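1,3-1,4-beta-glucanase (Hordeum vulgare, PDB 1AQ0) hydrolyses 1,3-1,4-beta-glucans as a barley glycoside hydrolase of family 17, built on a TIM-barrel fold. Local coordinates at residues N101-P104 with A105-N108; W72-S75 with N76-Y80. One frame throughout, in Å; residues are numbered along the deposited sequence.

Contact 1: residues N101-P104 with A105-N108; sequences NLVP and AMKN
Met106 lays its terminal methyl against Leu102, one helical turn earlier, with CE of Met106 3.8 Å from CG of Leu102. The two side chains cross obliquely. CG of Met106 sits anti to its own carbonyl carbon (chi1 -70°), and the chain then runs straight until it bends at SD (chi3 -94°). That bend carries CE back over the preceding turn. CE also reaches CG2 of Val103, more loosely, at 4.3 Å. The other methyl of Val103 turns to Lys107, four residues on: CG1 of Val103 lies 4.2 Å from CD of Lys107. Only the aliphatic part of the lysine takes part, because its chain bends at chi3 and chi4 and turns the amino group off toward Arg160, a like charge.

Under these side chains runs the regular i to i+4 ladder of an alpha-helix in its first turns. Ala105 N bonds to Asn101 O at 3.0 Å, and Lys107 N to Val103 O at 2.8 Å. Met106 N and Asn108 N continue the pattern to Leu102 O and Pro104 O. Pro104 has no N-H to give, which is tolerated near the start of a helix, where the first amides have no helical carbonyl behind them to bond. The side chain of Asn108 is held from outside, its ND2 donating to Leu62 O.

Helix 102-115 links strand 84-92 to strand 122-128 in a beta-alpha-beta unit. Leu102 and Met106 face strand 122-128, Met106 and Val103 meet helix 145-161, and Pro104 and Ala105 rest on helix 59-64.

Contact 2: residues W72-S75 with N76-Y80; sequences WVKS and NIQAY
Trp72 and Asn76 cross at about a right angle, the amide lying over one face of the indole with the two planes 55° apart. ND2 of Asn76 stands 3.2 Å above the ring plane of Trp72, on the five-membered side. CB of Asn76 lies over the six-membered ring, 4.2 Å from its centroid and only 6° off its normal, a CH-pi contact. The tryptophan CG is trans to its backbone N (chi1 -169°), which swings the indole forward along the helix to meet the next turn. ND2 of Asn76 also makes a weak hydrogen bond back to Trp72 O at 3.1 Å. The same oxygen accepts the backbone N of Asn76, so one carbonyl receives both donors of this residue.

Here helix 66-78, on the outside of the TIM barrel, reaches its C-terminal end and widens into a pi-type turn. Val73 O marks the change: it accepts Ile77 N at 2.8 Å and also Gln78 N, five residues on, at 3.0 Å.

CG1 of Ile77 lies 4.1 Å from CZ3 of Trp72. A serine in place of Trp72 would probably leave the amide of Asn76 without its aromatic floor and open a gap beside Ile77. On the same side of the helix, CG1 of Val73 lies 4.1 Å from CB of Ile77. Gln78, extended beyond CG, sets its OE1 3.3 Å from CA of Lys74, close to CB as well. Both Trp72 and Ile77 touch Val88 of strand 84-92.

Overall arrangement
The two contacts lie on successive helices of the barrel's outer layer. Contact 2 closes helix 66-78, contact 1 opens helix 102-115, and strand 84-92 runs between them in the chain. Their centres are about 18 Å apart and their nearest atoms about 6 Å, so they do not touch directly. The helices nevertheless meet: Asn108 of contact 1 reaches Pro66 and Ala69, and Val73 of contact 2 reaches Ala112 and Leu113. Both sit on the same side of the chain's centre, about 19 Å (contact 1) and 22 Å (contact 2) from it. Each is local helix packing against the barrel wall.

Contact 1: residues N101-P104 with A105-N108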
loop_
_atom_site.group_PDB
_atom_site.type_symbol
_atom_site.label_atom_id
_atom_site.label_comp_id
_atom_site.label_asym_id
_atom_site.label_seq_id
_atom_site.Cartn_x
_atom_site.Cartn_y
_atom_site.Cartn_z
ATOM N N ASN A 101 23.662 -11.248 -17.396
ATOM C CA ASN A 101 23.930 -12.192 -16.312
ATOM C C ASN A 101 23.090 -11.940 -15.063
ATOM O O ASN A 101 23.079 -12.750 -14.136
ATOM C CB ASN A 101 25.404 -12.126 -15.909
ATOM C CG ASN A 101 26.332 -12.633 -16.987
ATOM O OD1 ASN A 101 26.044 -13.620 -17.660
ATOM N ND2 ASN A 101 27.464 -11.965 -17.148
ATOM N N LEU A 102 22.379 -10.819 -15.054
ATOM C CA LEU A 102 21.558 -10.410 -13.921
ATOM C C LEU A 102 20.512 -11.432 -13.476
ATOM O O LEU A 102 20.594 -11.961 -12.369
ATOM C CB LEU A 102 20.912 -9.057 -14.233
ATOM C CG LEU A 102 20.695 -8.025 -13.127
ATOM C CD1 LEU A 102 21.908 -7.927 -12.211
ATOM C CD2 LEU A 102 20.410 -6.687 -13.790
ATOM N N VAL A 103 19.536 -11.726 -14.328
ATOM C CA VAL A 103 18.500 -12.689 -13.958
ATOM C C VAL A 103 19.060 -14.079 -13.651
ATOM O O VAL A 103 18.685 -14.688 -12.649
ATOM C CB VAL A 103 17.369 -12.754 -15.014
ATOM C CG1 VAL A 103 16.342 -13.807 -14.627
ATOM C CG2 VAL A 103 16.697 -11.397 -15.123
ATOM N N PRO A 104 19.972 -14.600 -14.494
ATOM C CA PRO A 104 20.533 -15.931 -14.219
ATOM C C PRO A 104 21.187 -15.986 -12.831
ATOM O O PRO A 104 20.968 -16.930 -12.063
ATOM C CB PRO A 104 21.569 -16.092 -15.326
ATOM C CG PRO A 104 20.955 -15.356 -16.457
ATOM C CD PRO A 104 20.439 -14.102 -15.800
ATOM N N ALA A 105 21.961 -14.951 -12.503
ATOM C CA ALA A 105 22.635 -14.881 -11.208
ATOM C C ALA A 105 21.627 -14.814 -10.059
ATOM O O ALA A 105 21.796 -15.486 -9.041
ATOM C CB ALA A 105 23.577 -13.685 -11.165
ATOM N N MET A 106 20.576 -14.011 -10.220
ATOM C CA MET A 106 19.558 -13.888 -9.179
ATOM C C MET A 106 18.830 -15.211 -8.975
ATOM O O MET A 106 18.571 -15.608 -7.838
ATOM C CB MET A 106 18.548 -12.782 -9.513
ATOM C CG MET A 106 19.106 -11.361 -9.437
ATOM S SD MET A 106 17.806 -10.103 -9.632
ATOM C CE MET A 106 17.887 -9.782 -11.325
ATOM N N LYS A 107 18.513 -15.895 -10.074
ATOM C CA LYS A 107 17.823 -17.185 -10.014
ATOM C C LYS A 107 18.663 -18.194 -9.254
ATOM O O LYS A 107 18.158 -18.904 -8.384
ATOM C CB LYS A 107 17.587 -17.745 -11.415
ATOM C CG LYS A 107 16.383 -17.218 -12.168
ATOM C CD LYS A 107 16.381 -17.826 -13.573
ATOM C CE LYS A 107 15.025 -18.397 -13.975
ATOM N NZ LYS A 107 14.086 -17.360 -14.493
ATOM N N ASN A 108 19.949 -18.258 -9.593
ATOM C CA ASN A 108 20.864 -19.195 -8.946
ATOM C C ASN A 108 21.044 -18.911 -7.461
ATOM O O ASN A 108 21.069 -19.839 -6.653
ATOM C CB ASN A 108 22.220 -19.228 -9.670
ATOM C CG ASN A 108 22.145 -19.926 -11.017
ATOM O OD1 ASN A 108 21.196 -20.656 -11.294
ATOM N ND2 ASN A 108 23.146 -19.710 -11.860
#

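Contact 2: residues W72-S75 with N76-Y80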
loop_
_atom_site.group_PDB
_atom_site.type_symbol
_atom_site.label_atom_id
_atom_site.label_comp_id
_atom_site.label_asym_id
_atom_site.label_seq_id
_atom_site.Cartn_x
_atom_site.Cartn_y
_atom_site.Cartn_z
ATOM N N TRP A 72 28.683 -19.503 -2.814
ATOM C CA TRP A 72 28.653 -18.108 -2.376
ATOM C C TRP A 72 27.727 -17.983 -1.164
ATOM O O TRP A 72 28.075 -17.351 -0.163
ATOM C CB TRP A 72 28.163 -17.195 -3.506
ATOM C CG TRP A 72 28.359 -15.726 -3.219
ATOM C CD1 TRP A 72 29.472 -14.978 -3.496
ATOM C CD2 TRP A 72 27.439 -14.842 -2.552
ATOM N NE1 TRP A 72 29.304 -13.689 -3.034
ATOM C CE2 TRP A 72 28.068 -13.581 -2.450
ATOM C CE3 TRP A 72 26.148 -15.001 -2.023
ATOM C CZ2 TRP A 72 27.451 -12.480 -1.838
ATOM C CZ3 TRP A 72 25.535 -13.904 -1.412
ATOM C CH2 TRP A 72 26.191 -12.663 -1.325
ATOM N N VAL A 73 26.554 -18.604 -1.253
ATOM C CA VAL A 73 25.583 -18.580 -0.166
ATOM C C VAL A 73 26.133 -19.278 1.078
ATOM O O VAL A 73 25.993 -18.773 2.189
ATOM C CB VAL A 73 24.239 -19.223 -0.603
ATOM C CG1 VAL A 73 23.341 -19.470 0.593
ATOM C CG2 VAL A 73 23.542 -18.317 -1.596
ATOM N N LYS A 74 26.816 -20.404 0.889
ATOM C CA LYS A 74 27.375 -21.139 2.017
ATOM C C LYS A 74 28.457 -20.367 2.761
ATOM O O LYS A 74 28.461 -20.335 3.994
ATOM C CB LYS A 74 27.923 -22.491 1.570
ATOM C CG LYS A 74 28.565 -23.270 2.695
ATOM C CD LYS A 74 28.943 -24.669 2.264
ATOM C CE LYS A 74 29.653 -25.389 3.401
ATOM N NZ LYS A 74 29.168 -26.793 3.608
ATOM N N SER A 75 29.353 -19.725 2.013
ATOM C CA SER A 75 30.455 -18.965 2.596
ATOM C C SER A 75 30.086 -17.579 3.114
ATOM O O SER A 75 30.684 -17.089 4.072
ATOM C CB SER A 75 31.586 -18.799 1.568
ATOM O OG SER A 75 32.012 -20.050 1.058
ATOM N N ASN A 76 29.090 -16.954 2.506
ATOM C CA ASN A 76 28.745 -15.596 2.899
ATOM C C ASN A 76 27.430 -15.374 3.621
ATOM O O ASN A 76 27.223 -14.303 4.195
ATOM C CB ASN A 76 28.844 -14.675 1.681
ATOM C CG ASN A 76 30.223 -14.709 1.042
ATOM O OD1 ASN A 76 31.219 -14.376 1.680
ATOM N ND2 ASN A 76 30.287 -15.127 -0.218
ATOM N N ILE A 77 26.542 -16.366 3.590
ATOM C CA ILE A 77 25.246 -16.253 4.265
ATOM C C ILE A 77 25.120 -17.290 5.388
ATOM O O ILE A 77 24.998 -16.937 6.560
ATOM C CB ILE A 77 24.057 -16.432 3.278
ATOM C CG1 ILE A 77 24.196 -15.493 2.073
ATOM C CG2 ILE A 77 22.736 -16.171 3.988
ATOM C CD1 ILE A 77 24.190 -14.023 2.417
ATOM N N GLN A 78 25.203 -18.569 5.032
ATOM C CA GLN A 78 25.086 -19.644 6.013
ATOM C C GLN A 78 26.162 -19.592 7.085
ATOM O O GLN A 78 25.943 -20.036 8.210
ATOM C CB GLN A 78 25.124 -21.003 5.327
ATOM C CG GLN A 78 23.929 -21.286 4.458
ATOM C CD GLN A 78 24.034 -22.627 3.773
ATOM O OE1 GLN A 78 24.498 -22.723 2.636
ATOM N NE2 GLN A 78 23.621 -23.677 4.471
ATOM N N ALA A 79 27.316 -19.033 6.739
ATOM C CA ALA A 79 28.428 -18.926 7.674
ATOM C C ALA A 79 28.180 -17.927 8.804
ATOM O O ALA A 79 28.957 -17.859 9.758
ATOM C CB ALA A 79 29.704 -18.556 6.928
ATOM N N TYR A 80 27.107 -17.147 8.700
ATOM C CA TYR A 80 26.792 -16.154 9.729
ATOM C C TYR A 80 25.351 -16.295 10.207
ATOM O O TYR A 80 24.507 -15.446 9.920
ATOM C CB TYR A 80 27.033 -14.735 9.191
ATOM C CG TYR A 80 28.417 -14.529 8.627
ATOM C CD1 TYR A 80 29.502 -14.266 9.463
ATOM C CD2 TYR A 80 28.650 -14.632 7.256
ATOM C CE1 TYR A 80 30.788 -14.111 8.943
ATOM C CE2 TYR A 80 29.927 -14.480 6.730
ATOM C CZ TYR A 80 30.990 -14.217 7.574
ATOM O OH TYR A 80 32.251 -14.036 7.046
#